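Local coordinates for beta-lactamase (Nostoc sp., PDB 6NHS), which probably hydrolyses the beta-lactam ring of penicillin-type antibiotics, as a class D serine beta-lactamase, at residues Gly25-Gln30 and Thr249-Lys254; Asn69-Leu74 and Leu176-Arg181. All coordinates share one frame; numbering follows the deposited sequence.

Contact 1. Residues Gly25-Gln30 and Thr249-Lys254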
ATOM      1  N   GLY A  25     -19.113   8.559   5.346  1.00 47.56           N
ATOM      2  CA  GLY A  25     -19.859   7.553   4.615  1.00 48.54           C
ATOM      3  C   GLY A  25     -20.613   8.088   3.415  1.00 51.18           C
ATOM      4  O   GLY A  25     -21.086   7.293   2.594  1.00 50.61           O
ATOM      5  N   ARG A  26     -20.724   9.411   3.290  1.00 52.66           N
ATOM      6  CA  ARG A  26     -21.506   9.994   2.206  1.00 59.96           C
ATOM      7  C   ARG A  26     -20.919   9.631   0.846  1.00 56.39           C
ATOM      8  O   ARG A  26     -21.650   9.237  -0.071  1.00 53.16           O
ATOM      9  CB  ARG A  26     -21.588  11.510   2.380  1.00 67.41           C
ATOM     10  CG  ARG A  26     -22.374  12.194   1.283  1.00 73.52           C
ATOM     11  CD  ARG A  26     -22.328  13.702   1.405  1.00 79.87           C
ATOM     12  NE  ARG A  26     -22.547  14.326   0.104  1.00 86.10           N
ATOM     13  CZ  ARG A  26     -22.945  15.582  -0.071  1.00 91.24           C
ATOM     14  NH1 ARG A  26     -23.182  16.356   0.980  1.00 93.14           N
ATOM     15  NH2 ARG A  26     -23.114  16.059  -1.298  1.00 93.41           N
ATOM     16  N   SER A  27     -19.596   9.748   0.698  1.00 54.20           N
ATOM     17  CA  SER A  27     -18.965   9.447  -0.585  1.00 57.25           C
ATOM     18  C   SER A  27     -19.191   7.995  -0.987  1.00 52.52           C
ATOM     19  O   SER A  27     -19.398   7.694  -2.169  1.00 50.14           O
ATOM     20  CB  SER A  27     -17.470   9.754  -0.515  1.00 61.76           C
ATOM     21  OG  SER A  27     -17.235  10.986   0.145  1.00 67.92           O
ATOM     22  N   PHE A  28     -19.164   7.081  -0.015  1.00 48.99           N
ATOM     23  CA  PHE A  28     -19.344   5.664  -0.316  1.00 48.78           C
ATOM     24  C   PHE A  28     -20.718   5.400  -0.918  1.00 51.65           C
ATOM     25  O   PHE A  28     -20.845   4.706  -1.932  1.00 52.82           O
ATOM     26  CB  PHE A  28     -19.134   4.831   0.953  1.00 48.35           C
ATOM     27  CG  PHE A  28     -17.697   4.741   1.385  1.00 45.00           C
ATOM     28  CD1 PHE A  28     -17.087   5.799   2.045  1.00 43.43           C
ATOM     29  CD2 PHE A  28     -16.950   3.605   1.121  1.00 43.54           C
ATOM     30  CE1 PHE A  28     -15.760   5.723   2.436  1.00 43.17           C
ATOM     31  CE2 PHE A  28     -15.619   3.522   1.509  1.00 40.94           C
ATOM     32  CZ  PHE A  28     -15.025   4.582   2.164  1.00 40.75           C
ATOM     33  N   ASN A  29     -21.762   5.956  -0.310  1.00 56.25           N
ATOM     34  CA  ASN A  29     -23.110   5.681  -0.788  1.00 65.26           C
ATOM     35  C   ASN A  29     -23.395   6.387  -2.106  1.00 67.94           C
ATOM     36  O   ASN A  29     -24.162   5.868  -2.925  1.00 71.39           O
ATOM     37  CB  ASN A  29     -24.130   6.074   0.279  1.00 71.45           C
ATOM     38  CG  ASN A  29     -23.939   5.299   1.575  1.00 77.19           C
ATOM     39  OD1 ASN A  29     -23.700   4.088   1.561  1.00 78.60           O
ATOM     40  ND2 ASN A  29     -24.028   5.998   2.701  1.00 78.96           N
ATOM     41  N   GLN A  30     -22.784   7.552  -2.335  1.00 67.25           N
ATOM     42  CA  GLN A  30     -22.948   8.236  -3.617  1.00 69.75           C
ATOM     43  C   GLN A  30     -22.398   7.390  -4.757  1.00 66.27           C
ATOM     44  O   GLN A  30     -23.031   7.254  -5.811  1.00 66.47           O
ATOM     45  CB  GLN A  30     -22.253   9.599  -3.582  1.00 72.88           C
ATOM     46  CG  GLN A  30     -22.798  10.570  -2.542  1.00 77.72           C
ATOM     47  CD  GLN A  30     -23.790  11.552  -3.114  1.00 83.63           C
ATOM     48  OE1 GLN A  30     -23.772  11.840  -4.308  1.00 86.97           O
ATOM     49  NE2 GLN A  30     -24.667  12.076  -2.261  1.00 85.79           N
ATOM     50  N   THR A 249     -11.201   8.168  -1.360  1.00 34.66           N
ATOM     51  CA  THR A 249     -10.139   8.783  -0.574  1.00 36.97           C
ATOM     52  C   THR A 249     -10.090  10.286  -0.824  1.00 37.47           C
ATOM     53  O   THR A 249     -10.032  11.083   0.120  1.00 37.24           O
ATOM     54  CB  THR A 249      -8.796   8.129  -0.905  1.00 34.29           C
ATOM     55  OG1 THR A 249      -8.910   6.708  -0.777  1.00 33.83           O
ATOM     56  CG2 THR A 249      -7.717   8.619   0.047  1.00 32.38           C
ATOM     57  N   ARG A 250     -10.137  10.689  -2.100  1.00 39.22           N
ATOM     58  CA  ARG A 250     -10.152  12.108  -2.452  1.00 39.22           C
ATOM     59  C   ARG A 250     -11.313  12.831  -1.791  1.00 39.94           C
ATOM     60  O   ARG A 250     -11.135  13.878  -1.161  1.00 41.61           O
ATOM     61  CB  ARG A 250     -10.255  12.287  -3.970  1.00 39.27           C
ATOM     62  CG  ARG A 250      -9.066  11.866  -4.762  1.00 43.58           C
ATOM     63  CD  ARG A 250      -9.198  12.378  -6.196  1.00 44.49           C
ATOM     64  NE  ARG A 250      -7.981  12.089  -6.929  1.00 45.56           N
ATOM     65  CZ  ARG A 250      -6.909  12.867  -6.899  1.00 46.76           C
ATOM     66  NH1 ARG A 250      -5.829  12.524  -7.587  1.00 50.27           N
ATOM     67  NH2 ARG A 250      -6.931  13.996  -6.198  1.00 44.68           N
ATOM     68  N   ARG A 251     -12.524  12.295  -1.955  1.00 42.76           N
ATOM     69  CA  ARG A 251     -13.703  12.960  -1.412  1.00 45.18           C
ATOM     70  C   ARG A 251     -13.655  13.015   0.108  1.00 43.51           C
ATOM     71  O   ARG A 251     -14.124  13.985   0.715  1.00 44.88           O
ATOM     72  CB  ARG A 251     -14.968  12.253  -1.895  1.00 45.97           C
ATOM     73  CG  ARG A 251     -15.103  12.249  -3.411  1.00 49.40           C
ATOM     74  CD  ARG A 251     -16.466  11.754  -3.846  1.00 54.46           C
ATOM     75  NE  ARG A 251     -16.580  11.695  -5.300  1.00 58.01           N
ATOM     76  CZ  ARG A 251     -17.731  11.566  -5.955  1.00 60.98           C
ATOM     77  NH1 ARG A 251     -18.873  11.493  -5.284  1.00 60.37           N
ATOM     78  NH2 ARG A 251     -17.737  11.519  -7.281  1.00 63.42           N
ATOM     79  N   SER A 252     -13.086  11.987   0.742  1.00 40.43           N
ATOM     80  CA  SER A 252     -12.975  11.990   2.199  1.00 40.41           C
ATOM     81  C   SER A 252     -12.034  13.091   2.673  1.00 40.96           C
ATOM     82  O   SER A 252     -12.372  13.862   3.580  1.00 41.26           O
ATOM     83  CB  SER A 252     -12.498  10.624   2.693  1.00 37.77           C
ATOM     84  OG  SER A 252     -13.372   9.596   2.262  1.00 38.77           O
ATOM     85  N   LEU A 253     -10.850  13.183   2.063  1.00 39.59           N
ATOM     86  CA  LEU A 253      -9.887  14.214   2.440  1.00 39.27           C
ATOM     87  C   LEU A 253     -10.444  15.614   2.206  1.00 41.57           C
ATOM     88  O   LEU A 253     -10.246  16.513   3.033  1.00 43.64           O
ATOM     89  CB  LEU A 253      -8.585  14.017   1.664  1.00 40.23           C
ATOM     90  CG  LEU A 253      -7.812  12.736   1.990  1.00 36.01           C
ATOM     91  CD1 LEU A 253      -6.648  12.546   1.029  1.00 32.73           C
ATOM     92  CD2 LEU A 253      -7.322  12.747   3.429  1.00 35.58           C
ATOM     93  N   LYS A 254     -11.150  15.823   1.091  1.00 42.50           N
ATOM     94  CA  LYS A 254     -11.736  17.138   0.840  1.00 43.42           C
ATOM     95  C   LYS A 254     -12.843  17.450   1.843  1.00 45.25           C
ATOM     96  O   LYS A 254     -13.011  18.604   2.247  1.00 44.84           O
ATOM     97  CB  LYS A 254     -12.259  17.219  -0.592  1.00 47.12           C
ATOM     98  CG  LYS A 254     -11.157  17.442  -1.619  1.00 52.23           C
ATOM     99  CD  LYS A 254     -11.710  17.855  -2.968  1.00 60.27           C
ATOM    100  CE  LYS A 254     -12.138  16.652  -3.789  1.00 64.82           C
ATOM    101  NZ  LYS A 254     -11.559  16.723  -5.161  1.00 69.52           N
TER
HETATM  102  O   HOH W   1     -16.056  10.202   2.313  1.00 45.06           O

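Contact 2. Residues Asn69-Leu74 and Leu176-Arg181. With FMT (formic acid), chain I.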
ATOM      1  N   ASN A  69       7.562  -4.356   0.840  1.00 23.29           N
ATOM      2  CA  ASN A  69       8.539  -5.101   0.047  1.00 23.75           C
ATOM      3  C   ASN A  69       9.670  -4.195  -0.439  1.00 24.76           C
ATOM      4  O   ASN A  69      10.839  -4.602  -0.450  1.00 24.08           O
ATOM      5  CB  ASN A  69       7.828  -5.767  -1.136  1.00 22.32           C
ATOM      6  CG  ASN A  69       8.504  -7.058  -1.599  1.00 28.20           C
ATOM      7  OD1 ASN A  69       9.605  -7.397  -1.165  1.00 29.92           O
ATOM      8  ND2 ASN A  69       7.830  -7.784  -2.494  1.00 26.87           N
ATOM      9  N   SER A  70       9.339  -2.963  -0.839  1.00 24.06           N
ATOM     10  CA  SER A  70      10.353  -2.024  -1.317  1.00 24.77           C
ATOM     11  C   SER A  70      11.362  -1.697  -0.225  1.00 25.09           C
ATOM     12  O   SER A  70      12.569  -1.620  -0.485  1.00 24.11           O
ATOM     13  CB  SER A  70       9.694  -0.727  -1.807  1.00 23.15           C
ATOM     14  OG  SER A  70       8.746  -0.964  -2.835  1.00 26.51           O
ATOM     15  N   LEU A  71      10.875  -1.473   1.001  1.00 24.77           N
ATOM     16  CA  LEU A  71      11.753  -1.174   2.128  1.00 25.11           C
ATOM     17  C   LEU A  71      12.733  -2.309   2.383  1.00 25.53           C
ATOM     18  O   LEU A  71      13.940  -2.078   2.541  1.00 25.24           O
ATOM     19  CB  LEU A  71      10.914  -0.919   3.381  1.00 23.16           C
ATOM     20  CG  LEU A  71      10.024   0.317   3.313  1.00 24.87           C
ATOM     21  CD1 LEU A  71       8.893   0.223   4.346  1.00 25.74           C
ATOM     22  CD2 LEU A  71      10.889   1.555   3.548  1.00 22.09           C
ATOM     23  N   VAL A  72      12.230  -3.543   2.447  1.00 24.17           N
ATOM     24  CA  VAL A  72      13.094  -4.675   2.774  1.00 24.63           C
ATOM     25  C   VAL A  72      14.072  -4.937   1.637  1.00 24.21           C
ATOM     26  O   VAL A  72      15.247  -5.251   1.867  1.00 23.72           O
ATOM     27  CB  VAL A  72      12.245  -5.919   3.092  1.00 24.93           C
ATOM     28  CG1 VAL A  72      13.136  -7.121   3.374  1.00 22.70           C
ATOM     29  CG2 VAL A  72      11.294  -5.639   4.288  1.00 24.17           C
ATOM     30  N   ALA A  73      13.603  -4.808   0.394  1.00 21.91           N
ATOM     31  CA  ALA A  73      14.459  -5.061  -0.761  1.00 23.85           C
ATOM     32  C   ALA A  73      15.636  -4.097  -0.788  1.00 23.18           C
ATOM     33  O   ALA A  73      16.781  -4.503  -1.007  1.00 27.85           O
ATOM     34  CB  ALA A  73      13.642  -4.955  -2.051  1.00 24.26           C
ATOM     35  N   LEU A  74      15.369  -2.810  -0.572  1.00 22.30           N
ATOM     36  CA  LEU A  74      16.445  -1.824  -0.536  1.00 25.05           C
ATOM     37  C   LEU A  74      17.336  -2.021   0.681  1.00 28.41           C
ATOM     38  O   LEU A  74      18.565  -1.927   0.577  1.00 28.88           O
ATOM     39  CB  LEU A  74      15.861  -0.408  -0.547  1.00 21.24           C
ATOM     40  CG  LEU A  74      15.274   0.024  -1.897  1.00 25.78           C
ATOM     41  CD1 LEU A  74      14.330   1.228  -1.710  1.00 23.73           C
ATOM     42  CD2 LEU A  74      16.382   0.342  -2.906  1.00 23.93           C
ATOM     43  N   LEU A 176      11.023   2.019  12.317  1.00 32.07           N
ATOM     44  CA  LEU A 176      11.210   0.718  11.702  1.00 32.49           C
ATOM     45  C   LEU A 176      12.684   0.485  11.392  1.00 34.56           C
ATOM     46  O   LEU A 176      13.474   1.433  11.321  1.00 32.24           O
ATOM     47  CB  LEU A 176      10.358   0.619  10.430  1.00 28.21           C
ATOM     48  CG  LEU A 176       8.861   0.830  10.687  1.00 28.85           C
ATOM     49  CD1 LEU A 176       8.051   0.584   9.430  1.00 28.64           C
ATOM     50  CD2 LEU A 176       8.381  -0.061  11.831  1.00 28.49           C
ATOM     51  N   PRO A 177      13.097  -0.778  11.204  1.00 33.93           N
ATOM     52  CA  PRO A 177      14.532  -1.066  11.016  1.00 34.69           C
ATOM     53  C   PRO A 177      14.995  -0.834   9.583  1.00 34.17           C
ATOM     54  O   PRO A 177      15.476  -1.743   8.899  1.00 35.44           O
ATOM     55  CB  PRO A 177      14.620  -2.541  11.432  1.00 37.79           C
ATOM     56  CG  PRO A 177      13.312  -3.107  10.985  1.00 36.83           C
ATOM     57  CD  PRO A 177      12.296  -2.014  11.284  1.00 34.81           C
ATOM     58  N   PHE A 178      14.842   0.403   9.112  1.00 29.81           N
ATOM     59  CA  PHE A 178      15.287   0.798   7.785  1.00 32.85           C
ATOM     60  C   PHE A 178      16.117   2.068   7.894  1.00 32.17           C
ATOM     61  O   PHE A 178      15.792   2.972   8.670  1.00 31.19           O
ATOM     62  CB  PHE A 178      14.099   1.010   6.822  1.00 29.22           C
ATOM     63  CG  PHE A 178      13.175  -0.174   6.742  1.00 30.33           C
ATOM     64  CD1 PHE A 178      13.608  -1.372   6.189  1.00 26.22           C
ATOM     65  CD2 PHE A 178      11.883  -0.098   7.244  1.00 27.02           C
ATOM     66  CE1 PHE A 178      12.770  -2.466   6.130  1.00 28.38           C
ATOM     67  CE2 PHE A 178      11.031  -1.188   7.173  1.00 28.14           C
ATOM     68  CZ  PHE A 178      11.476  -2.376   6.619  1.00 29.56           C
ATOM     69  N   SER A 179      17.197   2.119   7.123  1.00 30.07           N
ATOM     70  CA  SER A 179      18.079   3.273   7.130  1.00 31.11           C
ATOM     71  C   SER A 179      17.376   4.488   6.538  1.00 31.07           C
ATOM     72  O   SER A 179      16.391   4.371   5.802  1.00 32.02           O
ATOM     73  CB  SER A 179      19.344   2.979   6.329  1.00 32.34           C
ATOM     74  OG  SER A 179      19.031   2.905   4.945  1.00 31.88           O
ATOM     75  N   GLN A 180      17.910   5.673   6.858  1.00 31.64           N
ATOM     76  CA  GLN A 180      17.372   6.910   6.292  1.00 34.50           C
ATOM     77  C   GLN A 180      17.398   6.881   4.766  1.00 34.56           C
ATOM     78  O   GLN A 180      16.478   7.387   4.109  1.00 32.35           O
ATOM     79  CB  GLN A 180      18.157   8.113   6.816  1.00 34.75           C
ATOM     80  CG  GLN A 180      17.556   9.461   6.424  1.00 36.44           C
ATOM     81  CD  GLN A 180      16.168   9.666   7.007  1.00 36.86           C
ATOM     82  OE1 GLN A 180      15.990   9.651   8.221  1.00 37.30           O
ATOM     83  NE2 GLN A 180      15.176   9.843   6.139  1.00 34.79           N
ATOM     84  N   ARG A 181      18.446   6.295   4.182  1.00 35.21           N
ATOM     85  CA  ARG A 181      18.504   6.165   2.730  1.00 34.13           C
ATOM     86  C   ARG A 181      17.336   5.337   2.208  1.00 30.01           C
ATOM     87  O   ARG A 181      16.675   5.715   1.236  1.00 28.73           O
ATOM     88  CB  ARG A 181      19.837   5.539   2.318  1.00 38.96           C
ATOM     89  CG  ARG A 181      19.955   5.211   0.835  1.00 40.67           C
ATOM     90  CD  ARG A 181      21.247   4.451   0.567  1.00 45.68           C
ATOM     91  NE  ARG A 181      21.456   4.206  -0.859  1.00 48.13           N
ATOM     92  CZ  ARG A 181      21.004   3.140  -1.512  1.00 44.64           C
ATOM     93  NH1 ARG A 181      20.311   2.207  -0.872  1.00 42.61           N
ATOM     94  NH2 ARG A 181      21.244   3.009  -2.808  1.00 40.82           N
TER
HETATM   95  C   FMT I 308      20.232   0.917   2.280  1.00 57.94           C
HETATM   96  O1  FMT I 308      19.492   1.669   1.639  1.00 54.89           O
HETATM   97  O2  FMT I 308      20.743   1.195   3.369  1.00 58.68           O
HETATM   98  O   HOH W   2      19.901  -0.848  -1.531  1.00 29.74           O

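Contact 1. Residues Gly25-Gln30 and Thr249-Lys254
Ser27 presses its side chain against Arg251, and the tight part of this helix pair is little more than that meeting. Ser27 OG comes within 3.3 Å of Arg251 CB, an approach with no hydrogen bond in it, and Ser27 CB lies 4.0 Å from Arg251 CD, so the serine packs alongside the aliphatic root of the arginine. Arg251 CG stands anti to its carbonyl carbon (chi1 -60°), and from there the chain runs extended to NE, carrying the guanidinium past Ser27 to lie near Gln30. The polar end of Ser27 is served by water instead: one water molecule sits 2.6 Å from Ser27 OG and donates to Ser252 OG at 2.8 Å, bridging the two helices where no direct bond crosses. Ser252 OG is also hydrogen-bonded to Val248 O, one turn back in its own helix.

The outer side is looser. Gln30 CB is 4.2 Å from Arg251 NH1, approaching the guanidinium obliquely, and Gln30 is an exposed residue; the charge of Arg251 is matched through NE by a salt bridge to Glu247. Only 163 Å² is buried in all, in keeping with axes 9.1 Å apart and inclined at 147°, a skewed antiparallel pairing. On the inward side, Phe28 and Ser252 both touch Ile37 of strand 35-41. The arrangement thus brings the N-terminal helix 25-30 against the C-terminal helix 239-255 on one face of the central antiparallel sheet, as in the alpha/beta fold of serine beta-lactamases and penicillin-binding proteins.

Contact 2. Residues Asn69-Leu74 and Leu176-Arg181
Leu71 CB stands almost exactly over the centre of the Phe178 ring, an unusually well-centred CH-pi contact: Leu71 CB is 3.6 Å from the centroid of the Phe178 ring and only 12° off the ring normal. All six ring carbons consequently lie at similar distances from it; Phe178 CZ is nearest to Leu71 CB, at 3.6 Å. The two side chains cross at about a right angle, and Leu71 CD1 lies off to one side of the ring, 3.8 Å from Phe178 CE2. Phe178 CG is anti to its own carbonyl carbon (chi1 -54°), which lays the ring across helix 65-76. Beside this CH-pi contact, Val72 CG2 meets Phe178 CE1 at 4.0 Å. No direct hydrogen bond joins the two segments, and the three touching residues are all buried.

Past the ring the chemistry becomes polar. Ser179, at the N-cap of helix 180-189, donates from OG to O2 of a formic acid molecule, probably from the crystallisation liquor, at 2.9 Å. Thr182 OG1 is hydrogen-bonded to both Ser179 OG and the formic acid. Arg181 NH1 grips the other oxygen, O1, at 2.7 Å with an N-H...O angle of 151°, the acceptor lying in the guanidinium plane at its edge. A water lies 3.2 Å from Arg181 NH1, as its acceptor, and also within reach of Leu74 O.

Neighbouring elements close round the apolar part: Leu71 also touches Thr182 and Val186 of helix 180-189 and Phe167 and Leu171 of helix 161-172, while Val72 leans on Ile123 of helix 113-123. Helix 65-76 is thereby packed among three other helices, with Phe178 in the connection between helices 161-172 and 180-189.

How the contacts relate
Contact 2 lies in the interior of the helical part of the fold, whereas contact 1 is only partly buried, at the edge where the chain's two ends meet beside the sheet. They share no helix, lie on opposite sides of the chain's centre with their own centres 32 Å apart, and do not touch. The segments of contact 2 both fall between those of contact 1 in the sequence. Their chemistry follows their place: apolar and aromatic in the interior, with polar groups at the margin, against polar and hydrated near the surface. Contact 2 also buries more surface between its segments, 215 Å² in all.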